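PDB 3PRL: NADP-dependent glyceraldehyde-3-phosphate dehydrogenase, which probably oxidises glyceraldehyde 3-phosphate without phosphorylation, using NADP as the electron acceptor. Local coordinates for residues Glu151-Asn163 against Leu226-Thr238. Residues are numbered along the deposited sequence; the frame is centred on the assembly and turned at random.
Sequences EPLGVVLAISPFN and LVEHPGIDMITFT
D233 grips V155 from both ends. Its OD2 takes the N-H of V155 at 3.0 Å, on the anti side of the carboxylate and 15° out of its plane. Its own N donates to V155 O. CG of D233 lies beside its backbone N (chi1 -50°), which brings the carboxylate to the V155 amide. With an alanine here the carboxylate is gone, and the N-H of V155 is likely to lose this acceptor, while the D233 N to V155 O bond could remain. Beyond it, strands 155-159 and 234-238 run parallel, joined by four nearly straight backbone bonds from L157 N to M234 O through T238 N to I159 O. On one face, M234 lies alongside V156, with SD 3.8 Å from V156 CG1. L153, from the loop ahead of V155, crosses M234, CD1 to CG at 3.6 Å. On the opposite face, L157 meets L226 at about a right angle, CD1 to CD2 at 3.8 Å. I159 sits at the edge of the F237 ring, near its plane, with CB 3.7 Å from CD1. I159 CD1 also touches I235 CG2. Further along, P161 packs its CG on T238 CG2 at 3.7 Å, while T238 OG1 is hydrogen-bonded to K172 NZ. These are neighbouring parallel strands of the Rossmann-like cofactor domain of aldehyde dehydrogenases. The first leads directly into S160 and F162, which bind NADP.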
ATOM      1  N   GLU D 151      -7.053 -14.596   4.532  1.00 25.47           N
ATOM      2  CA  GLU D 151      -7.843 -15.627   5.204  1.00 25.35           C
ATOM      3  C   GLU D 151      -7.033 -16.172   6.382  1.00 24.02           C
ATOM      4  O   GLU D 151      -5.839 -16.410   6.229  1.00 23.59           O
ATOM      5  CB  GLU D 151      -8.145 -16.747   4.193  1.00 26.21           C
ATOM      6  CG  GLU D 151      -8.704 -18.076   4.744  1.00 32.62           C
ATOM      7  CD  GLU D 151     -10.211 -18.079   4.990  1.00 27.35           C
ATOM      8  OE1 GLU D 151     -10.777 -17.046   5.387  1.00 33.18           O
ATOM      9  OE2 GLU D 151     -10.833 -19.146   4.826  1.00 33.72           O
ATOM     10  N   PRO D 152      -7.666 -16.369   7.558  1.00 23.49           N
ATOM     11  CA  PRO D 152      -6.945 -17.049   8.652  1.00 22.78           C
ATOM     12  C   PRO D 152      -6.360 -18.391   8.203  1.00 21.91           C
ATOM     13  O   PRO D 152      -6.881 -19.017   7.284  1.00 20.81           O
ATOM     14  CB  PRO D 152      -8.033 -17.311   9.701  1.00 24.16           C
ATOM     15  CG  PRO D 152      -9.364 -16.870   9.083  1.00 26.00           C
ATOM     16  CD  PRO D 152      -9.011 -15.922   7.970  1.00 24.01           C
ATOM     17  N   LEU D 153      -5.276 -18.826   8.841  1.00 21.74           N
ATOM     18  CA  LEU D 153      -4.714 -20.140   8.543  1.00 21.70           C
ATOM     19  C   LEU D 153      -5.490 -21.273   9.255  1.00 22.13           C
ATOM     20  O   LEU D 153      -5.604 -22.373   8.708  1.00 22.10           O
ATOM     21  CB  LEU D 153      -3.212 -20.191   8.901  1.00 21.54           C
ATOM     22  CG  LEU D 153      -2.230 -19.167   8.314  1.00 18.83           C
ATOM     23  CD1 LEU D 153      -1.031 -18.990   9.245  1.00 20.86           C
ATOM     24  CD2 LEU D 153      -1.746 -19.552   6.896  1.00 20.96           C
ATOM     25  N   GLY D 154      -6.037 -21.001  10.448  1.00 21.98           N
ATOM     26  CA  GLY D 154      -6.706 -22.044  11.252  1.00 22.92           C
ATOM     27  C   GLY D 154      -6.509 -21.969  12.770  1.00 23.70           C
ATOM     28  O   GLY D 154      -6.917 -21.009  13.409  1.00 23.51           O
ATOM     29  N   VAL D 155      -5.918 -23.011  13.347  1.00 24.29           N
ATOM     30  CA  VAL D 155      -5.554 -23.014  14.761  1.00 24.93           C
ATOM     31  C   VAL D 155      -4.077 -22.670  14.895  1.00 23.75           C
ATOM     32  O   VAL D 155      -3.219 -23.334  14.292  1.00 24.31           O
ATOM     33  CB  VAL D 155      -5.855 -24.390  15.438  1.00 26.06           C
ATOM     34  CG1 VAL D 155      -5.460 -24.361  16.901  1.00 28.33           C
ATOM     35  CG2 VAL D 155      -7.332 -24.736  15.326  1.00 28.73           C
ATOM     36  N   VAL D 156      -3.783 -21.631  15.670  1.00 22.37           N
ATOM     37  CA  VAL D 156      -2.408 -21.142  15.856  1.00 21.33           C
ATOM     38  C   VAL D 156      -1.882 -21.562  17.208  1.00 21.48           C
ATOM     39  O   VAL D 156      -2.548 -21.362  18.230  1.00 21.61           O
ATOM     40  CB  VAL D 156      -2.307 -19.578  15.669  1.00 21.33           C
ATOM     41  CG1 VAL D 156      -0.984 -19.002  16.171  1.00 19.84           C
ATOM     42  CG2 VAL D 156      -2.500 -19.203  14.192  1.00 20.00           C
ATOM     43  N   LEU D 157      -0.690 -22.161  17.211  1.00 21.39           N
ATOM     44  CA  LEU D 157      -0.024 -22.523  18.458  1.00 21.89           C
ATOM     45  C   LEU D 157       0.908 -21.402  18.859  1.00 21.76           C
ATOM     46  O   LEU D 157       1.836 -21.065  18.119  1.00 21.04           O
ATOM     47  CB  LEU D 157       0.749 -23.846  18.325  1.00 21.89           C
ATOM     48  CG  LEU D 157       1.502 -24.241  19.616  1.00 21.79           C
ATOM     49  CD1 LEU D 157       0.554 -24.837  20.638  1.00 22.71           C
ATOM     50  CD2 LEU D 157       2.648 -25.187  19.334  1.00 22.35           C
ATOM     51  N   ALA D 158       0.611 -20.806  20.010  1.00 22.53           N
ATOM     52  CA  ALA D 158       1.385 -19.712  20.574  1.00 22.54           C
ATOM     53  C   ALA D 158       2.098 -20.232  21.800  1.00 23.72           C
ATOM     54  O   ALA D 158       1.456 -20.728  22.747  1.00 24.65           O
ATOM     55  CB  ALA D 158       0.481 -18.547  20.959  1.00 22.10           C
ATOM     56  N   ILE D 159       3.424 -20.126  21.771  1.00 23.90           N
ATOM     57  CA  ILE D 159       4.269 -20.608  22.855  1.00 24.93           C
ATOM     58  C   ILE D 159       5.109 -19.441  23.343  1.00 24.93           C
ATOM     59  O   ILE D 159       5.977 -18.949  22.627  1.00 25.13           O
ATOM     60  CB  ILE D 159       5.194 -21.766  22.401  1.00 25.38           C
ATOM     61  CG1 ILE D 159       4.476 -22.686  21.397  1.00 22.62           C
ATOM     62  CG2 ILE D 159       5.750 -22.537  23.645  1.00 22.99           C
ATOM     63  CD1 ILE D 159       5.457 -23.504  20.514  1.00 25.45           C
ATOM     64  N   SER D 160       4.836 -19.002  24.559  1.00 25.32           N
ATOM     65  CA  SER D 160       5.474 -17.813  25.107  1.00 25.66           C
ATOM     66  C   SER D 160       6.509 -18.124  26.214  1.00 25.69           C
ATOM     67  O   SER D 160       6.449 -19.192  26.828  1.00 25.95           O
ATOM     68  CB  SER D 160       4.407 -16.816  25.577  1.00 25.06           C
ATOM     69  OG  SER D 160       3.656 -17.328  26.662  1.00 27.35           O
ATOM     70  N   PRO D 161       7.453 -17.182  26.465  1.00 25.24           N
ATOM     71  CA  PRO D 161       8.563 -17.364  27.410  1.00 25.79           C
ATOM     72  C   PRO D 161       8.254 -16.846  28.827  1.00 26.30           C
ATOM     73  O   PRO D 161       7.157 -16.352  29.061  1.00 25.89           O
ATOM     74  CB  PRO D 161       9.661 -16.514  26.779  1.00 25.29           C
ATOM     75  CG  PRO D 161       8.906 -15.353  26.180  1.00 27.45           C
ATOM     76  CD  PRO D 161       7.469 -15.813  25.908  1.00 24.92           C
ATOM     77  N   PHE D 162       9.214 -16.977  29.754  1.00 27.57           N
ATOM     78  CA  PHE D 162       9.089 -16.450  31.122  1.00 28.23           C
ATOM     79  C   PHE D 162       9.428 -14.955  31.161  1.00 28.29           C
ATOM     80  O   PHE D 162       8.938 -14.217  32.015  1.00 28.44           O
ATOM     81  CB  PHE D 162       9.989 -17.237  32.102  1.00 28.96           C
ATOM     82  CG  PHE D 162      11.439 -16.815  32.084  1.00 28.58           C
ATOM     83  CD1 PHE D 162      11.863 -15.692  32.805  1.00 29.08           C
ATOM     84  CD2 PHE D 162      12.378 -17.541  31.345  1.00 28.86           C
ATOM     85  CE1 PHE D 162      13.208 -15.278  32.783  1.00 28.77           C
ATOM     86  CE2 PHE D 162      13.724 -17.144  31.318  1.00 28.61           C
ATOM     87  CZ  PHE D 162      14.135 -15.996  32.049  1.00 29.09           C
ATOM     88  N   ASN D 163      10.343 -14.586  30.263  1.00 28.91           N
ATOM     89  CA  ASN D 163      10.717 -13.248  29.811  1.00 29.45           C
ATOM     90  C   ASN D 163       9.609 -12.219  30.036  1.00 29.01           C
ATOM     91  O   ASN D 163       9.720 -11.295  30.849  1.00 29.81           O
ATOM     92  CB  ASN D 163      10.923 -13.382  28.269  1.00 29.92           C
ATOM     93  CG  ASN D 163      12.244 -12.826  27.755  1.00 28.15           C
ATOM     94  OD1 ASN D 163      12.451 -12.766  26.530  1.00 29.76           O
ATOM     95  ND2 ASN D 163      13.154 -12.471  28.643  1.00 30.30           N
ATOM     96  N   LEU D 226       2.567 -31.426  20.671  1.00 34.51           N
ATOM     97  CA  LEU D 226       1.956 -30.200  20.175  1.00 33.38           C
ATOM     98  C   LEU D 226       2.556 -29.804  18.835  1.00 32.56           C
ATOM     99  O   LEU D 226       1.841 -29.654  17.853  1.00 32.64           O
ATOM    100  CB  LEU D 226       2.143 -29.057  21.168  1.00 33.09           C
ATOM    101  CG  LEU D 226       1.284 -29.009  22.430  1.00 34.19           C
ATOM    102  CD1 LEU D 226       2.049 -28.321  23.553  1.00 33.30           C
ATOM    103  CD2 LEU D 226      -0.021 -28.290  22.155  1.00 33.30           C
ATOM    104  N   VAL D 227       3.876 -29.660  18.809  1.00 32.16           N
ATOM    105  CA  VAL D 227       4.616 -29.169  17.655  1.00 31.85           C
ATOM    106  C   VAL D 227       4.465 -30.077  16.430  1.00 32.22           C
ATOM    107  O   VAL D 227       4.548 -29.605  15.291  1.00 32.20           O
ATOM    108  CB  VAL D 227       6.102 -28.898  18.057  1.00 31.59           C
ATOM    109  CG1 VAL D 227       7.094 -29.266  16.981  1.00 32.14           C
ATOM    110  CG2 VAL D 227       6.266 -27.450  18.469  1.00 31.62           C
ATOM    111  N   GLU D 228       4.198 -31.358  16.691  1.00 32.56           N
ATOM    112  CA  GLU D 228       4.019 -32.392  15.675  1.00 33.35           C
ATOM    113  C   GLU D 228       2.566 -32.631  15.253  1.00 33.49           C
ATOM    114  O   GLU D 228       2.307 -33.488  14.424  1.00 34.09           O
ATOM    115  CB  GLU D 228       4.608 -33.718  16.177  1.00 34.16           C
ATOM    116  CG  GLU D 228       6.126 -33.732  16.333  1.00 37.89           C
ATOM    117  CD  GLU D 228       6.672 -35.013  16.981  1.00 34.98           C
ATOM    118  OE1 GLU D 228       5.883 -35.814  17.537  1.00 39.22           O
ATOM    119  OE2 GLU D 228       7.910 -35.213  16.945  1.00 38.78           O
ATOM    120  N   HIS D 229       1.623 -31.890  15.827  1.00 33.45           N
ATOM    121  CA  HIS D 229       0.193 -32.176  15.641  1.00 34.06           C
ATOM    122  C   HIS D 229      -0.382 -31.700  14.307  1.00 33.19           C
ATOM    123  O   HIS D 229      -0.380 -30.492  14.038  1.00 32.60           O
ATOM    124  CB  HIS D 229      -0.620 -31.556  16.785  1.00 34.84           C
ATOM    125  CG  HIS D 229      -1.851 -32.332  17.131  1.00 35.58           C
ATOM    126  ND1 HIS D 229      -3.017 -32.240  16.405  1.00 35.67           N
ATOM    127  CD2 HIS D 229      -2.098 -33.206  18.132  1.00 36.21           C
ATOM    128  CE1 HIS D 229      -3.928 -33.032  16.938  1.00 36.40           C
ATOM    129  NE2 HIS D 229      -3.395 -33.632  17.988  1.00 36.75           N
ATOM    130  N   PRO D 230      -0.918 -32.639  13.483  1.00 32.88           N
ATOM    131  CA  PRO D 230      -1.536 -32.260  12.211  1.00 32.39           C
ATOM    132  C   PRO D 230      -2.632 -31.192  12.341  1.00 32.22           C
ATOM    133  O   PRO D 230      -2.932 -30.506  11.361  1.00 31.27           O
ATOM    134  CB  PRO D 230      -2.124 -33.583  11.685  1.00 33.07           C
ATOM    135  CG  PRO D 230      -2.206 -34.476  12.870  1.00 31.21           C
ATOM    136  CD  PRO D 230      -1.048 -34.088  13.736  1.00 33.43           C
ATOM    137  N   GLY D 231      -3.195 -31.036  13.543  1.00 32.52           N
ATOM    138  CA  GLY D 231      -4.227 -30.020  13.808  1.00 32.63           C
ATOM    139  C   GLY D 231      -3.739 -28.585  13.924  1.00 31.95           C
ATOM    140  O   GLY D 231      -4.542 -27.662  14.030  1.00 31.94           O
ATOM    141  N   ILE D 232      -2.419 -28.404  13.910  1.00 31.62           N
ATOM    142  CA  ILE D 232      -1.786 -27.089  14.015  1.00 30.28           C
ATOM    143  C   ILE D 232      -1.398 -26.587  12.626  1.00 30.19           C
ATOM    144  O   ILE D 232      -0.733 -27.300  11.846  1.00 30.42           O
ATOM    145  CB  ILE D 232      -0.531 -27.135  14.935  1.00 30.51           C
ATOM    146  CG1 ILE D 232      -0.894 -27.593  16.367  1.00 31.62           C
ATOM    147  CG2 ILE D 232       0.231 -25.801  14.925  1.00 30.53           C
ATOM    148  CD1 ILE D 232      -1.735 -26.611  17.195  1.00 30.89           C
ATOM    149  N   ASP D 233      -1.827 -25.362  12.317  1.00 29.03           N
ATOM    150  CA  ASP D 233      -1.646 -24.794  10.998  1.00 28.37           C
ATOM    151  C   ASP D 233      -0.620 -23.673  11.022  1.00 27.37           C
ATOM    152  O   ASP D 233      -0.322 -23.110   9.990  1.00 27.21           O
ATOM    153  CB  ASP D 233      -2.990 -24.283  10.462  1.00 28.36           C
ATOM    154  CG  ASP D 233      -4.087 -25.322  10.584  1.00 28.48           C
ATOM    155  OD1 ASP D 233      -4.124 -26.246   9.743  1.00 29.26           O
ATOM    156  OD2 ASP D 233      -4.903 -25.235  11.537  1.00 29.30           O
ATOM    157  N   MET D 234      -0.099 -23.346  12.209  1.00 27.08           N
ATOM    158  CA  MET D 234       0.914 -22.306  12.370  1.00 25.95           C
ATOM    159  C   MET D 234       1.514 -22.311  13.773  1.00 24.40           C
ATOM    160  O   MET D 234       0.774 -22.428  14.774  1.00 24.24           O
ATOM    161  CB  MET D 234       0.298 -20.923  12.072  1.00 27.71           C
ATOM    162  CG  MET D 234       1.295 -19.779  11.870  1.00 21.10           C
ATOM    163  SD  MET D 234       1.586 -18.736  13.321  1.00 27.63           S
ATOM    164  CE  MET D 234       2.587 -17.490  12.512  1.00 20.57           C
ATOM    165  N   ILE D 235       2.842 -22.165  13.844  1.00 22.96           N
ATOM    166  CA  ILE D 235       3.545 -22.026  15.124  1.00 23.14           C
ATOM    167  C   ILE D 235       4.236 -20.670  15.267  1.00 22.33           C
ATOM    168  O   ILE D 235       4.955 -20.251  14.370  1.00 22.58           O
ATOM    169  CB  ILE D 235       4.625 -23.156  15.370  1.00 23.92           C
ATOM    170  CG1 ILE D 235       4.027 -24.547  15.204  1.00 24.96           C
ATOM    171  CG2 ILE D 235       5.287 -23.015  16.759  1.00 24.65           C
ATOM    172  CD1 ILE D 235       2.974 -24.859  16.174  1.00 24.74           C
ATOM    173  N   THR D 236       4.017 -20.001  16.401  1.00 22.25           N
ATOM    174  CA  THR D 236       4.803 -18.813  16.764  1.00 22.50           C
ATOM    175  C   THR D 236       5.433 -18.921  18.152  1.00 23.38           C
ATOM    176  O   THR D 236       4.747 -19.072  19.168  1.00 23.63           O
ATOM    177  CB  THR D 236       3.997 -17.520  16.623  1.00 22.39           C
ATOM    178  OG1 THR D 236       4.806 -16.421  17.038  1.00 20.39           O
ATOM    179  CG2 THR D 236       2.693 -17.576  17.442  1.00 20.84           C
ATOM    180  N   PHE D 237       6.754 -18.815  18.193  1.00 24.05           N
ATOM    181  CA  PHE D 237       7.475 -19.181  19.401  1.00 24.21           C
ATOM    182  C   PHE D 237       8.550 -18.179  19.753  1.00 24.05           C
ATOM    183  O   PHE D 237       9.340 -17.741  18.897  1.00 23.25           O
ATOM    184  CB  PHE D 237       8.055 -20.596  19.226  1.00 24.61           C
ATOM    185  CG  PHE D 237       9.104 -20.977  20.243  1.00 25.51           C
ATOM    186  CD1 PHE D 237       8.755 -21.675  21.393  1.00 25.29           C
ATOM    187  CD2 PHE D 237      10.440 -20.669  20.028  1.00 24.85           C
ATOM    188  CE1 PHE D 237       9.732 -22.048  22.334  1.00 26.27           C
ATOM    189  CE2 PHE D 237      11.415 -21.026  20.956  1.00 25.84           C
ATOM    190  CZ  PHE D 237      11.059 -21.724  22.106  1.00 25.54           C
ATOM    191  N   THR D 238       8.573 -17.831  21.039  1.00 24.24           N
ATOM    192  CA  THR D 238       9.637 -17.038  21.602  1.00 24.38           C
ATOM    193  C   THR D 238      10.272 -17.846  22.722  1.00 25.54           C
ATOM    194  O   THR D 238       9.567 -18.386  23.579  1.00 25.95           O
ATOM    195  CB  THR D 238       9.109 -15.715  22.164  1.00 23.82           C
ATOM    196  OG1 THR D 238       8.475 -14.977  21.119  1.00 25.06           O
ATOM    197  CG2 THR D 238      10.226 -14.907  22.741  1.00 25.47           C
TER
HETATM  198  O   HOH W   1       9.729 -19.984  25.947  1.00 21.72           O